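Local coordinates for protein glutamyl-tRNA(Gln) amidotransferase subunit B, mitochondrial (Saccharomyces cerevisiae, PDB 4N0H) that forms the GatB/GatE-family subunit of a three-chain mitochondrial amidotransferase assembly, its catalytic-type domain built round a large, mainly antiparallel beta sheet, at residues His21-Thr26 with Glu141-Lys146; Gln33-Ala38 with Asn46-Tyr51; Ser50-Asp53 with Gly58-Pro61; Ile68-Lys73 with Leu198-Gly203; Arg90-Tyr95 with Gln100-Thr105. One frame throughout, in Å; residues are numbered along the deposited sequence.

Contact 1 is the hub of the set, its centre about 12 Å from those of contacts 2 and 4 and about 14 Å from that of contact 5. Contacts 1 and 5 meet along neighbouring strands of the large sheet, where the backbone bond from Gln142 N to Leu104 O measures 3.0 Å. Gln142 also makes a weak hydrogen bond with the Tyr52 hydroxyl of contact 3, centred about 17 Å away. Asn36 ties contact 2 to contact 1 by reaching the carbonyl oxygens of Leu24 and Thr26, while Asn25 N binds Ile200 O of contact 4 at 3.0 Å. Contacts 2 and 3 share Ser50 and Tyr51 and lie in the irregular connection that meets partner subunits. Contacts 3 and 4 are furthest apart, centres about 25 Å from each other.

Contact 1: His21-Thr26 with Glu141-Lys146; sequences HTQLNT and EQDTGK
The imidazole of His21 is met at its edge, where OE1 of Glu141 lies in the ring plane in front of the CD2-NE2 side, 3.0 Å from CD2 and 3.1 Å from NE2 of His21. The carboxylate is turned 38° from the ring, and the two side chains cross at about a right angle. Glu141 gets there with CG placed between its own backbone N and carbonyl carbon and the chain extended beyond; its other oxygen, OE2, is bonded to Thr105 OG1.

Two residues further along, a second pair of flat groups meets almost perpendicularly. The amide of Gln23 sends a hydrogen bond from NE2 to OD1 of Asp143 (2.8 Å, 156° at the hydrogen). The acceptor lies close to the amide plane, and the donor arrives nearly in line with the C-O bond. Asp143 OD1 also forms a salt bridge with Arg211, while OD2 takes the backbone N of Thr144 at 2.8 Å, so both oxygens are engaged and the carboxylate is held against rotation.

The backbones stay well separated, with CA atoms 8.0 Å apart for Gln23 and Asp143, because strand 168-174 runs between strands 14-23 and 130-142 and pairs with both. The contact therefore bridges across that strand, with strand 210-218 on the other side of strand 14-23 supplying Arg211.

Contact 2: Gln33-Ala38 with Asn46-Tyr51; sequences QSTNSA and NHHTSY
His48 fills the angle between Thr35 and Ser37, its ring lying obliquely to both side chains. ND1 of His48 approaches CB of Thr35 at 3.7 Å, whereas CD2 on the other side of the imidazole comes 3.6 Å from CB of Ser37. At the root of the side chain, CB of His48 packs 3.7 Å from the carbonyl oxygen of Thr35. With CG beside its own backbone N (chi1 -59°), the ring can lie along the 35-37 backbone. Further down, Ser34 and Ser50 face one another through their CB atoms, with their OG atoms 3.8 Å apart.

The next shell fixes these groups. CD2 of His47 sits 3.6 Å above one face of the His48 ring, toward its rim, and ND1 of His48 is hydrogen-bonded to Ser132 of subunit F. Each serine has its own partner: Ser34 OG bonds to Asp53, Ser37 OG to Asp43 and Ser50 OG to Ser32, while Lys29 holds the carbonyl of His48.

Neither segment is helix or strand. The arrangement is the neck of an irregular loop within the long connection from strand 14-23 to helix 65-78, closed by side-chain packing and forming part of the interface with subunit F.

Contact 3: Ser50-Asp53 with Gly58-Pro61; sequences SYYD and GTQP
Tyr52 and Pro61 cross obliquely, the phenol ring set aslant beside the peptide link that joins Gln60 to the proline. CD1 of Tyr52 approaches the carbonyl carbon of Gln60 at 3.6 Å, CE1 of Tyr52 comes 3.5 Å from Pro61 N, and the hydroxyl end reaches the proline ring, with Tyr52 OH 3.7 Å from Pro61 CB. Carrying CG anti to the backbone N (chi1 171°) brings the tyrosine ring to this side.

Thr59 fills the corner behind it. Its methyl CG2 presses on CB of Tyr51 at 3.6 Å, and its OG1 stands 3.7 Å from CA of Tyr52 while bonding to the carbonyl of Leu56. Tyr51 thus offers only its CB region here; its ring leads off to an edge-to-face contact with Trp135 of subunit F and a stack on an aromatic side chain of another protein chain.

The turn that presents both tyrosines is locked by a reciprocal pair: Asp53 N bonds to Ser50 OG at 3.1 Å, an ST motif, and Ser50 N to Asp53 OD2 at 3.1 Å. Asp53 OD2 also forms a salt bridge with Lys29. Residues 51-53 have helical backbone angles.

What joins the two segments is buried van der Waals packing of ring, methyl and peptide, while polar groups find partners elsewhere: the Tyr52 hydroxyl has a weak hydrogen bond with Gln142.

Contact 4: Ile68-Lys73 with Leu198-Gly203; sequences ILFAMK and LHISSG
Phe70 turns one ring face to Ile200, whose methyl CG2 lies over it 4.0 Å from the centroid and 26° off the ring normal, a CH-pi contact displaced toward the rim. Both residues arrange themselves for it. In Phe70, CG lies anti to the carbonyl carbon, directing the ring from the helix toward the 198-203 loop. In Ile200 the longer branch, CG1, is held between backbone N and carbonyl carbon (chi1 64°), leaving CG2 beside the N and aimed at the ring; Ile200 CG2 comes 3.7 Å from Phe70 CG. The two side chains slide past each other in opposite directions, and the far end of the phenyl, CZ of Phe70, reaches to 3.8 Å from the carbonyl oxygen of His199.

One turn along the helix, Lys73 is extended except for a bend at chi3 (74°), which swings its ammonium back to the carbonyl of Leu198. The hydrogen bond from Lys73 NZ to Leu198 O measures 3.0 Å, with the donor tilted from the carbonyl plane. Leu198 returns the contact through CD1, 3.9 Å from the carbonyl oxygen of Lys73.

Helix 181-197 ends here in a Schellman motif, with His199 at positive phi. A lysine ammonium on a carbonyl at such a C-terminus is probably favoured by the helix dipole. Beyond it, Ser201 makes an ST turn, its OG accepting from Gly203 N at 3.1 Å. The arrangement is thus a Schellman-closed helix end, followed by a loop, packed against the side of helix 65-78.

Contact 5: Arg90-Tyr95 with Gln100-Thr105; sequences RKHYFY and QGYQLT
Arg90 lies along one face of the Tyr102 ring, and this is the close-packed part of the contact. CD of Arg90 is 3.6 Å from the centroid of the Tyr102 ring, a CH-pi contact, and the guanidinium runs on nearly parallel to the ring (planes 13° apart), with Tyr102 OH 3.2 Å above its centre. The phenol oxygen lies over the guanidinium without accepting a hydrogen bond from it; the guanidinium nitrogens turn instead to Asp288 and to polar side chains of a neighbouring protein chain. CB of Gln100 covers the opposite face of the tyrosine. Tyr102 reaches this slot because its CG sits between backbone N and carbonyl carbon (chi1 58°). His92 flanks it, CD2 of His92 lying 3.6 Å from Tyr102 CB with the two rings at an oblique 66°.

Arg90, His92, Tyr102 and Leu104 occupy one face of an antiparallel beta hairpin made by strands 89-92 and 102-120. Arg90-Leu104 and His92-Tyr102 are non-hydrogen-bonded pairs; between them, Lys91 and Gln103 form the hydrogen-bonded pair through Lys91 N to Gln103 O (2.8 Å) and Gln103 N to Lys91 O (2.9 Å).

On the reverse face the packing thins. Lys91 and Gln103, both partly exposed, extend side by side, the lysine continuing to a cation-pi contact with Tyr283, and Lys91 CB comes no closer than 4.2 Å to CG2 of Thr105. The ladder weakens toward the turn as well: the bond from Tyr93 N to Gly101 O stretches to 3.2 Å and comes from above the carbonyl plane, next to the partly exposed Tyr93 ring.

Contact 1: His21-Thr26 with Glu141-Lys146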
# COMPACT_ATOMS: atom_id res chain seq x y z
N HIS B 21 18.10 11.03 -18.20
CA HIS B 21 16.77 10.46 -18.20
C HIS B 21 16.31 10.30 -19.64
O HIS B 21 16.44 11.21 -20.46
CB HIS B 21 15.80 11.34 -17.42
CG HIS B 21 16.06 11.35 -15.94
ND1 HIS B 21 17.10 12.05 -15.38
CD2 HIS B 21 15.42 10.73 -14.92
CE1 HIS B 21 17.08 11.87 -14.07
NE2 HIS B 21 16.07 11.07 -13.77
N THR B 22 15.76 9.13 -19.94
CA THR B 22 15.36 8.80 -21.29
C THR B 22 13.96 8.20 -21.33
O THR B 22 13.69 7.19 -20.69
CB THR B 22 16.37 7.83 -21.93
OG1 THR B 22 17.52 8.56 -22.38
CG2 THR B 22 15.75 7.12 -23.11
N GLN B 23 13.06 8.85 -22.07
CA GLN B 23 11.71 8.33 -22.25
C GLN B 23 11.74 7.10 -23.15
O GLN B 23 12.26 7.16 -24.26
CB GLN B 23 10.80 9.39 -22.88
CG GLN B 23 10.36 10.49 -21.94
CD GLN B 23 9.27 11.37 -22.52
OE1 GLN B 23 9.23 11.61 -23.73
NE2 GLN B 23 8.37 11.85 -21.67
N LEU B 24 11.19 6.00 -22.66
CA LEU B 24 11.09 4.78 -23.46
C LEU B 24 9.92 4.87 -24.43
O LEU B 24 8.87 5.43 -24.10
CB LEU B 24 10.93 3.55 -22.55
CG LEU B 24 12.09 3.27 -21.59
CD1 LEU B 24 11.90 1.91 -20.93
CD2 LEU B 24 13.43 3.34 -22.31
N ASN B 25 10.09 4.34 -25.63
CA ASN B 25 8.99 4.31 -26.58
C ASN B 25 8.27 2.96 -26.60
O ASN B 25 8.08 2.35 -27.66
CB ASN B 25 9.43 4.75 -27.99
CG ASN B 25 10.67 4.04 -28.47
OD1 ASN B 25 11.49 4.63 -29.19
ND2 ASN B 25 10.84 2.79 -28.07
N THR B 26 7.90 2.48 -25.42
CA THR B 26 6.99 1.36 -25.31
C THR B 26 5.64 1.84 -25.82
O THR B 26 5.35 3.04 -25.82
CB THR B 26 6.84 0.92 -23.85
OG1 THR B 26 6.44 2.04 -23.05
CG2 THR B 26 8.16 0.38 -23.31
N GLU B 141 11.98 4.28 -13.97
CA GLU B 141 11.12 5.13 -13.14
C GLU B 141 10.00 5.82 -13.92
O GLU B 141 10.03 5.90 -15.15
CB GLU B 141 11.95 6.17 -12.39
CG GLU B 141 12.71 7.13 -13.27
CD GLU B 141 13.59 8.07 -12.47
OE1 GLU B 141 13.78 9.22 -12.90
OE2 GLU B 141 14.10 7.64 -11.41
N GLN B 142 9.01 6.32 -13.18
CA GLN B 142 7.86 7.01 -13.75
C GLN B 142 8.19 8.43 -14.15
O GLN B 142 8.87 9.14 -13.41
CB GLN B 142 6.72 7.09 -12.73
CG GLN B 142 5.90 5.85 -12.56
CD GLN B 142 4.79 6.05 -11.54
OE1 GLN B 142 5.00 6.66 -10.49
NE2 GLN B 142 3.59 5.57 -11.86
N ASP B 143 7.67 8.86 -15.30
CA ASP B 143 7.69 10.28 -15.63
C ASP B 143 6.51 10.95 -14.93
O ASP B 143 5.54 10.29 -14.54
CB ASP B 143 7.59 10.48 -17.15
CG ASP B 143 8.23 11.79 -17.61
OD1 ASP B 143 8.39 11.97 -18.84
OD2 ASP B 143 8.58 12.63 -16.76
N THR B 144 6.60 12.27 -14.77
CA THR B 144 5.52 13.04 -14.16
C THR B 144 4.71 13.72 -15.25
O THR B 144 5.06 13.66 -16.43
CB THR B 144 6.08 14.12 -13.23
OG1 THR B 144 6.90 15.02 -13.98
CG2 THR B 144 6.91 13.50 -12.12
N GLY B 145 3.62 14.38 -14.86
CA GLY B 145 2.80 15.12 -15.80
C GLY B 145 3.50 16.39 -16.27
O GLY B 145 4.62 16.68 -15.87
N LYS B 146 2.81 17.16 -17.11
CA LYS B 146 3.36 18.42 -17.61
C LYS B 146 2.59 19.60 -17.03
O LYS B 146 1.36 19.59 -16.95
CB LYS B 146 3.32 18.45 -19.14

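Contact 2: Gln33-Ala38 with Asn46-Tyr51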
# COMPACT_ATOMS: atom_id res chain seq x y z
N GLN B 33 -1.71 0.35 -18.69
CA GLN B 33 -1.66 0.05 -20.12
C GLN B 33 -2.24 1.17 -20.99
O GLN B 33 -2.51 0.96 -22.17
CB GLN B 33 -2.32 -1.30 -20.43
CG GLN B 33 -1.47 -2.50 -20.01
CD GLN B 33 -0.10 -2.48 -20.68
OE1 GLN B 33 0.01 -2.52 -21.91
NE2 GLN B 33 0.95 -2.41 -19.87
N SER B 34 -2.41 2.35 -20.41
CA SER B 34 -2.81 3.52 -21.18
C SER B 34 -1.72 3.88 -22.19
O SER B 34 -0.55 3.49 -22.03
CB SER B 34 -3.10 4.70 -20.25
OG SER B 34 -2.07 4.84 -19.28
N THR B 35 -2.10 4.61 -23.22
CA THR B 35 -1.21 4.88 -24.34
C THR B 35 -0.03 5.77 -23.98
O THR B 35 -0.19 6.81 -23.34
CB THR B 35 -1.99 5.51 -25.52
OG1 THR B 35 -3.03 4.61 -25.93
CG2 THR B 35 -1.07 5.82 -26.69
N ASN B 36 1.16 5.35 -24.40
CA ASN B 36 2.35 6.17 -24.32
C ASN B 36 2.49 6.93 -25.64
O ASN B 36 3.01 6.39 -26.62
CB ASN B 36 3.58 5.29 -24.07
CG ASN B 36 4.88 6.07 -24.05
OD1 ASN B 36 4.89 7.30 -23.96
ND2 ASN B 36 6.00 5.35 -24.11
N SER B 37 2.01 8.17 -25.67
CA SER B 37 1.88 8.91 -26.92
C SER B 37 3.18 9.54 -27.42
O SER B 37 3.95 10.11 -26.64
CB SER B 37 0.80 9.98 -26.80
OG SER B 37 0.64 10.67 -28.03
N ALA B 38 3.40 9.45 -28.72
CA ALA B 38 4.57 10.04 -29.35
C ALA B 38 4.28 11.47 -29.83
O ALA B 38 5.18 12.17 -30.28
CB ALA B 38 5.04 9.18 -30.53
N ASN B 46 -5.00 15.26 -20.92
CA ASN B 46 -5.72 14.31 -20.09
C ASN B 46 -6.66 13.42 -20.89
O ASN B 46 -7.84 13.26 -20.56
CB ASN B 46 -6.45 15.03 -18.97
CG ASN B 46 -5.50 15.80 -18.07
OD1 ASN B 46 -4.55 15.23 -17.53
ND2 ASN B 46 -5.71 17.11 -17.94
N HIS B 47 -6.11 12.85 -21.95
CA HIS B 47 -6.85 12.02 -22.89
C HIS B 47 -6.28 10.61 -22.84
O HIS B 47 -7.01 9.62 -22.85
CB HIS B 47 -6.70 12.63 -24.29
CG HIS B 47 -7.31 11.81 -25.38
ND1 HIS B 47 -8.67 11.71 -25.58
CD2 HIS B 47 -6.74 11.07 -26.37
CE1 HIS B 47 -8.91 10.94 -26.63
NE2 HIS B 47 -7.76 10.54 -27.12
N HIS B 48 -4.96 10.52 -22.75
CA HIS B 48 -4.27 9.24 -22.61
C HIS B 48 -4.04 8.92 -21.13
O HIS B 48 -2.90 8.74 -20.70
CB HIS B 48 -2.92 9.28 -23.34
CG HIS B 48 -3.04 9.58 -24.80
ND1 HIS B 48 -3.73 8.77 -25.68
CD2 HIS B 48 -2.55 10.60 -25.54
CE1 HIS B 48 -3.66 9.27 -26.89
NE2 HIS B 48 -2.94 10.38 -26.84
N THR B 49 -5.13 8.85 -20.37
CA THR B 49 -5.03 8.67 -18.92
C THR B 49 -6.04 7.66 -18.37
O THR B 49 -7.25 7.85 -18.46
CB THR B 49 -5.26 10.01 -18.19
OG1 THR B 49 -6.48 10.59 -18.64
CG2 THR B 49 -4.12 10.98 -18.46
N SER B 50 -5.52 6.59 -17.78
CA SER B 50 -6.35 5.59 -17.12
C SER B 50 -6.83 6.06 -15.76
O SER B 50 -6.43 7.14 -15.29
CB SER B 50 -5.54 4.30 -16.95
OG SER B 50 -4.36 4.59 -16.21
N TYR B 51 -7.67 5.26 -15.12
CA TYR B 51 -8.06 5.51 -13.74
C TYR B 51 -6.81 5.61 -12.87
O TYR B 51 -6.72 6.47 -11.99
CB TYR B 51 -8.97 4.40 -13.21
CG TYR B 51 -10.28 4.23 -13.97
CD1 TYR B 51 -10.94 5.33 -14.51
CD2 TYR B 51 -10.84 2.98 -14.13
CE1 TYR B 51 -12.14 5.17 -15.20
CE2 TYR B 51 -12.03 2.81 -14.81
CZ TYR B 51 -12.68 3.90 -15.35
OH TYR B 51 -13.86 3.71 -16.02

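Contact 3: Ser50-Asp53 with Gly58-Pro61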
# COMPACT_ATOMS: atom_id res chain seq x y z
N SER B 50 -5.52 6.59 -17.78
CA SER B 50 -6.35 5.59 -17.12
C SER B 50 -6.83 6.06 -15.76
O SER B 50 -6.43 7.14 -15.29
CB SER B 50 -5.54 4.30 -16.95
OG SER B 50 -4.36 4.59 -16.21
N TYR B 51 -7.67 5.26 -15.12
CA TYR B 51 -8.06 5.51 -13.74
C TYR B 51 -6.81 5.61 -12.87
O TYR B 51 -6.72 6.47 -11.99
CB TYR B 51 -8.97 4.40 -13.21
CG TYR B 51 -10.28 4.23 -13.97
CD1 TYR B 51 -10.94 5.33 -14.51
CD2 TYR B 51 -10.84 2.98 -14.13
CE1 TYR B 51 -12.14 5.17 -15.20
CE2 TYR B 51 -12.03 2.81 -14.81
CZ TYR B 51 -12.68 3.90 -15.35
OH TYR B 51 -13.86 3.71 -16.02
N TYR B 52 -5.84 4.73 -13.12
CA TYR B 52 -4.59 4.74 -12.36
C TYR B 52 -3.77 6.02 -12.58
O TYR B 52 -3.20 6.56 -11.64
CB TYR B 52 -3.72 3.52 -12.67
CG TYR B 52 -2.34 3.61 -12.06
CD1 TYR B 52 -2.12 3.28 -10.73
CD2 TYR B 52 -1.26 4.06 -12.82
CE1 TYR B 52 -0.85 3.39 -10.17
CE2 TYR B 52 -0.00 4.17 -12.27
CZ TYR B 52 0.20 3.83 -10.95
OH TYR B 52 1.46 3.94 -10.41
N ASP B 53 -3.71 6.47 -13.83
CA ASP B 53 -2.93 7.67 -14.16
C ASP B 53 -3.44 8.90 -13.40
O ASP B 53 -2.67 9.80 -13.06
CB ASP B 53 -2.95 7.95 -15.67
CG ASP B 53 -2.21 6.90 -16.48
OD1 ASP B 53 -1.38 6.16 -15.91
OD2 ASP B 53 -2.47 6.82 -17.70
N GLY B 58 -8.40 3.57 -4.89
CA GLY B 58 -8.56 2.16 -5.18
C GLY B 58 -7.85 1.62 -6.42
O GLY B 58 -7.90 0.41 -6.68
N THR B 59 -7.20 2.49 -7.19
CA THR B 59 -6.46 2.03 -8.37
C THR B 59 -5.09 1.49 -7.96
O THR B 59 -4.57 1.83 -6.90
CB THR B 59 -6.25 3.14 -9.42
OG1 THR B 59 -5.56 4.24 -8.82
CG2 THR B 59 -7.60 3.61 -9.97
N GLN B 60 -4.51 0.63 -8.81
CA GLN B 60 -3.26 -0.06 -8.49
C GLN B 60 -2.30 -0.13 -9.68
O GLN B 60 -2.73 -0.27 -10.82
CB GLN B 60 -3.55 -1.49 -8.01
CG GLN B 60 -4.35 -1.56 -6.72
CD GLN B 60 -4.78 -2.97 -6.40
OE1 GLN B 60 -5.66 -3.52 -7.06
NE2 GLN B 60 -4.14 -3.58 -5.41
N PRO B 61 -0.99 -0.06 -9.40
CA PRO B 61 0.03 -0.18 -10.46
C PRO B 61 0.21 -1.63 -10.91
O PRO B 61 0.18 -2.54 -10.07
CB PRO B 61 1.30 0.32 -9.78
CG PRO B 61 1.09 -0.03 -8.33
CD PRO B 61 -0.38 0.17 -8.08

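Contact 4: Ile68-Lys73 with Leu198-Gly203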
# COMPACT_ATOMS: atom_id res chain seq x y z
N ILE B 68 10.80 -3.82 -18.94
CA ILE B 68 11.85 -4.75 -18.54
C ILE B 68 12.69 -5.17 -19.75
O ILE B 68 13.92 -5.22 -19.68
CB ILE B 68 11.26 -6.02 -17.89
CG1 ILE B 68 10.62 -5.69 -16.55
CG2 ILE B 68 12.35 -7.08 -17.70
CD1 ILE B 68 10.04 -6.90 -15.87
N LEU B 69 12.02 -5.49 -20.85
CA LEU B 69 12.72 -5.92 -22.06
C LEU B 69 13.65 -4.82 -22.56
O LEU B 69 14.81 -5.08 -22.90
CB LEU B 69 11.71 -6.29 -23.15
CG LEU B 69 12.28 -6.69 -24.51
CD1 LEU B 69 13.06 -8.00 -24.40
CD2 LEU B 69 11.18 -6.81 -25.56
N PHE B 70 13.14 -3.59 -22.60
CA PHE B 70 13.91 -2.45 -23.05
C PHE B 70 15.11 -2.23 -22.14
O PHE B 70 16.22 -2.02 -22.61
CB PHE B 70 13.05 -1.18 -23.10
CG PHE B 70 12.17 -1.07 -24.32
CD1 PHE B 70 11.85 -2.19 -25.07
CD2 PHE B 70 11.65 0.16 -24.71
CE1 PHE B 70 11.04 -2.09 -26.19
CE2 PHE B 70 10.83 0.27 -25.83
CZ PHE B 70 10.53 -0.86 -26.57
N ALA B 71 14.89 -2.32 -20.83
CA ALA B 71 15.99 -2.15 -19.88
C ALA B 71 17.03 -3.28 -20.01
O ALA B 71 18.22 -3.06 -19.79
CB ALA B 71 15.46 -2.06 -18.46
N MET B 72 16.57 -4.48 -20.35
CA MET B 72 17.48 -5.59 -20.61
C MET B 72 18.41 -5.30 -21.78
O MET B 72 19.62 -5.48 -21.69
CB MET B 72 16.70 -6.88 -20.88
CG MET B 72 16.56 -7.78 -19.66
SD MET B 72 18.19 -8.30 -19.08
CE MET B 72 17.72 -9.47 -17.82
N LYS B 73 17.83 -4.83 -22.89
CA LYS B 73 18.61 -4.54 -24.09
C LYS B 73 19.68 -3.49 -23.82
O LYS B 73 20.82 -3.62 -24.28
CB LYS B 73 17.69 -4.11 -25.24
CG LYS B 73 16.66 -5.16 -25.62
CD LYS B 73 15.77 -4.71 -26.77
CE LYS B 73 16.53 -4.75 -28.09
NZ LYS B 73 15.68 -4.29 -29.23
N LEU B 198 18.89 0.60 -30.55
CA LEU B 198 18.26 -0.49 -29.80
C LEU B 198 16.74 -0.42 -29.90
O LEU B 198 16.04 -1.32 -29.44
CB LEU B 198 18.67 -0.44 -28.33
CG LEU B 198 20.15 -0.68 -28.00
CD1 LEU B 198 20.38 -0.50 -26.51
CD2 LEU B 198 20.57 -2.07 -28.46
N HIS B 199 16.24 0.66 -30.50
CA HIS B 199 14.80 0.91 -30.64
C HIS B 199 14.08 1.01 -29.29
O HIS B 199 12.98 0.48 -29.14
CB HIS B 199 14.13 -0.17 -31.51
CG HIS B 199 14.67 -0.24 -32.90
ND1 HIS B 199 14.06 0.36 -33.97
CD2 HIS B 199 15.78 -0.85 -33.40
CE1 HIS B 199 14.75 0.13 -35.07
NE2 HIS B 199 15.80 -0.61 -34.75
N ILE B 200 14.69 1.68 -28.32
CA ILE B 200 14.06 1.84 -27.02
C ILE B 200 13.67 3.28 -26.72
O ILE B 200 12.94 3.55 -25.77
CB ILE B 200 14.95 1.31 -25.87
CG1 ILE B 200 16.23 2.14 -25.76
CG2 ILE B 200 15.26 -0.16 -26.07
CD1 ILE B 200 17.12 1.74 -24.60
N SER B 201 14.15 4.21 -27.56
CA SER B 201 13.87 5.63 -27.38
C SER B 201 14.29 6.42 -28.61
O SER B 201 15.10 5.96 -29.41
CB SER B 201 14.63 6.16 -26.17
OG SER B 201 14.39 7.55 -26.00
N SER B 202 13.73 7.62 -28.75
CA SER B 202 14.12 8.50 -29.84
C SER B 202 15.40 9.25 -29.49
O SER B 202 16.08 9.78 -30.37
CB SER B 202 13.00 9.50 -30.15
OG SER B 202 12.69 10.29 -29.02
N GLY B 203 15.72 9.28 -28.20
CA GLY B 203 16.92 9.95 -27.72
C GLY B 203 16.97 11.43 -28.04
O GLY B 203 18.05 12.03 -28.07

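Contact 5: Arg90-Tyr95 with Gln100-Thr105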
# COMPACT_ATOMS: atom_id res chain seq x y z
N ARG B 90 8.88 4.31 -3.41
CA ARG B 90 8.10 5.54 -3.49
C ARG B 90 8.93 6.74 -3.03
O ARG B 90 9.45 6.76 -1.91
CB ARG B 90 6.84 5.43 -2.64
CG ARG B 90 5.93 4.29 -3.05
CD ARG B 90 4.70 4.21 -2.18
NE ARG B 90 3.78 3.18 -2.65
CZ ARG B 90 2.65 2.86 -2.02
NH1 ARG B 90 2.30 3.49 -0.91
NH2 ARG B 90 1.86 1.91 -2.52
N LYS B 91 9.06 7.73 -3.91
CA LYS B 91 9.75 8.97 -3.60
C LYS B 91 8.68 10.04 -3.37
O LYS B 91 8.02 10.45 -4.32
CB LYS B 91 10.66 9.37 -4.76
CG LYS B 91 11.36 10.71 -4.61
CD LYS B 91 12.18 11.04 -5.86
CE LYS B 91 12.94 12.34 -5.72
NZ LYS B 91 13.80 12.60 -6.91
N HIS B 92 8.52 10.47 -2.12
CA HIS B 92 7.36 11.28 -1.74
C HIS B 92 7.59 12.80 -1.84
O HIS B 92 8.57 13.32 -1.30
CB HIS B 92 6.93 10.96 -0.30
CG HIS B 92 6.46 9.54 -0.10
ND1 HIS B 92 7.29 8.54 0.35
CD2 HIS B 92 5.24 8.98 -0.27
CE1 HIS B 92 6.60 7.41 0.44
NE2 HIS B 92 5.36 7.65 0.06
N TYR B 93 6.67 13.48 -2.53
CA TYR B 93 6.55 14.94 -2.48
C TYR B 93 5.25 15.40 -3.15
O TYR B 93 4.67 14.68 -3.96
CB TYR B 93 7.76 15.63 -3.10
CG TYR B 93 7.96 15.37 -4.58
CD1 TYR B 93 8.67 14.26 -5.02
CD2 TYR B 93 7.45 16.24 -5.53
CE1 TYR B 93 8.86 14.01 -6.37
CE2 TYR B 93 7.64 16.01 -6.88
CZ TYR B 93 8.34 14.90 -7.30
OH TYR B 93 8.52 14.67 -8.64
N PHE B 94 4.80 16.60 -2.81
CA PHE B 94 3.57 17.14 -3.39
C PHE B 94 3.89 18.06 -4.57
O PHE B 94 4.77 18.91 -4.48
CB PHE B 94 2.78 17.94 -2.34
CG PHE B 94 2.24 17.10 -1.21
CD1 PHE B 94 2.87 17.10 0.02
CD2 PHE B 94 1.10 16.34 -1.38
CE1 PHE B 94 2.38 16.34 1.07
CE2 PHE B 94 0.60 15.57 -0.34
CZ PHE B 94 1.24 15.57 0.89
N TYR B 95 3.16 17.86 -5.67
CA TYR B 95 3.24 18.75 -6.82
C TYR B 95 2.07 18.44 -7.74
O TYR B 95 1.61 17.30 -7.81
CB TYR B 95 4.56 18.58 -7.57
CG TYR B 95 5.09 19.87 -8.15
CD1 TYR B 95 5.50 20.91 -7.31
CD2 TYR B 95 5.18 20.06 -9.52
CE1 TYR B 95 5.98 22.09 -7.83
CE2 TYR B 95 5.66 21.25 -10.05
CZ TYR B 95 6.06 22.26 -9.20
OH TYR B 95 6.54 23.44 -9.71
N GLN B 100 -0.10 10.85 -7.60
CA GLN B 100 -0.06 9.94 -6.46
C GLN B 100 0.49 10.59 -5.18
O GLN B 100 0.20 10.15 -4.07
CB GLN B 100 0.74 8.67 -6.79
CG GLN B 100 -0.08 7.56 -7.43
CD GLN B 100 -0.28 7.74 -8.92
OE1 GLN B 100 0.35 8.61 -9.54
NE2 GLN B 100 -1.15 6.93 -9.52
N GLY B 101 1.28 11.65 -5.35
CA GLY B 101 1.94 12.27 -4.21
C GLY B 101 3.28 11.62 -3.99
O GLY B 101 3.98 11.88 -3.00
N TYR B 102 3.64 10.73 -4.91
CA TYR B 102 4.96 10.13 -4.94
C TYR B 102 5.28 9.63 -6.34
O TYR B 102 4.38 9.43 -7.16
CB TYR B 102 5.09 9.00 -3.91
CG TYR B 102 4.09 7.87 -4.06
CD1 TYR B 102 4.30 6.84 -4.98
CD2 TYR B 102 2.96 7.80 -3.25
CE1 TYR B 102 3.39 5.79 -5.11
CE2 TYR B 102 2.05 6.76 -3.37
CZ TYR B 102 2.27 5.75 -4.29
OH TYR B 102 1.37 4.73 -4.41
N GLN B 103 6.57 9.44 -6.61
CA GLN B 103 7.03 8.87 -7.86
C GLN B 103 7.57 7.48 -7.59
O GLN B 103 8.26 7.26 -6.60
CB GLN B 103 8.14 9.75 -8.45
CG GLN B 103 8.80 9.16 -9.69
CD GLN B 103 10.14 9.81 -10.01
OE1 GLN B 103 10.48 10.01 -11.18
NE2 GLN B 103 10.90 10.14 -8.98
N LEU B 104 7.24 6.52 -8.46
CA LEU B 104 7.83 5.20 -8.39
C LEU B 104 9.16 5.18 -9.14
O LEU B 104 9.24 5.59 -10.30
CB LEU B 104 6.88 4.14 -8.95
CG LEU B 104 5.71 3.80 -8.03
CD1 LEU B 104 4.65 2.98 -8.77
CD2 LEU B 104 6.23 3.05 -6.80
N THR B 105 10.19 4.71 -8.46
CA THR B 105 11.56 4.73 -8.98
C THR B 105 12.36 3.65 -8.27
O THR B 105 11.98 3.20 -7.20
CB THR B 105 12.23 6.11 -8.76
OG1 THR B 105 13.55 6.09 -9.31
CG2 THR B 105 12.30 6.45 -7.28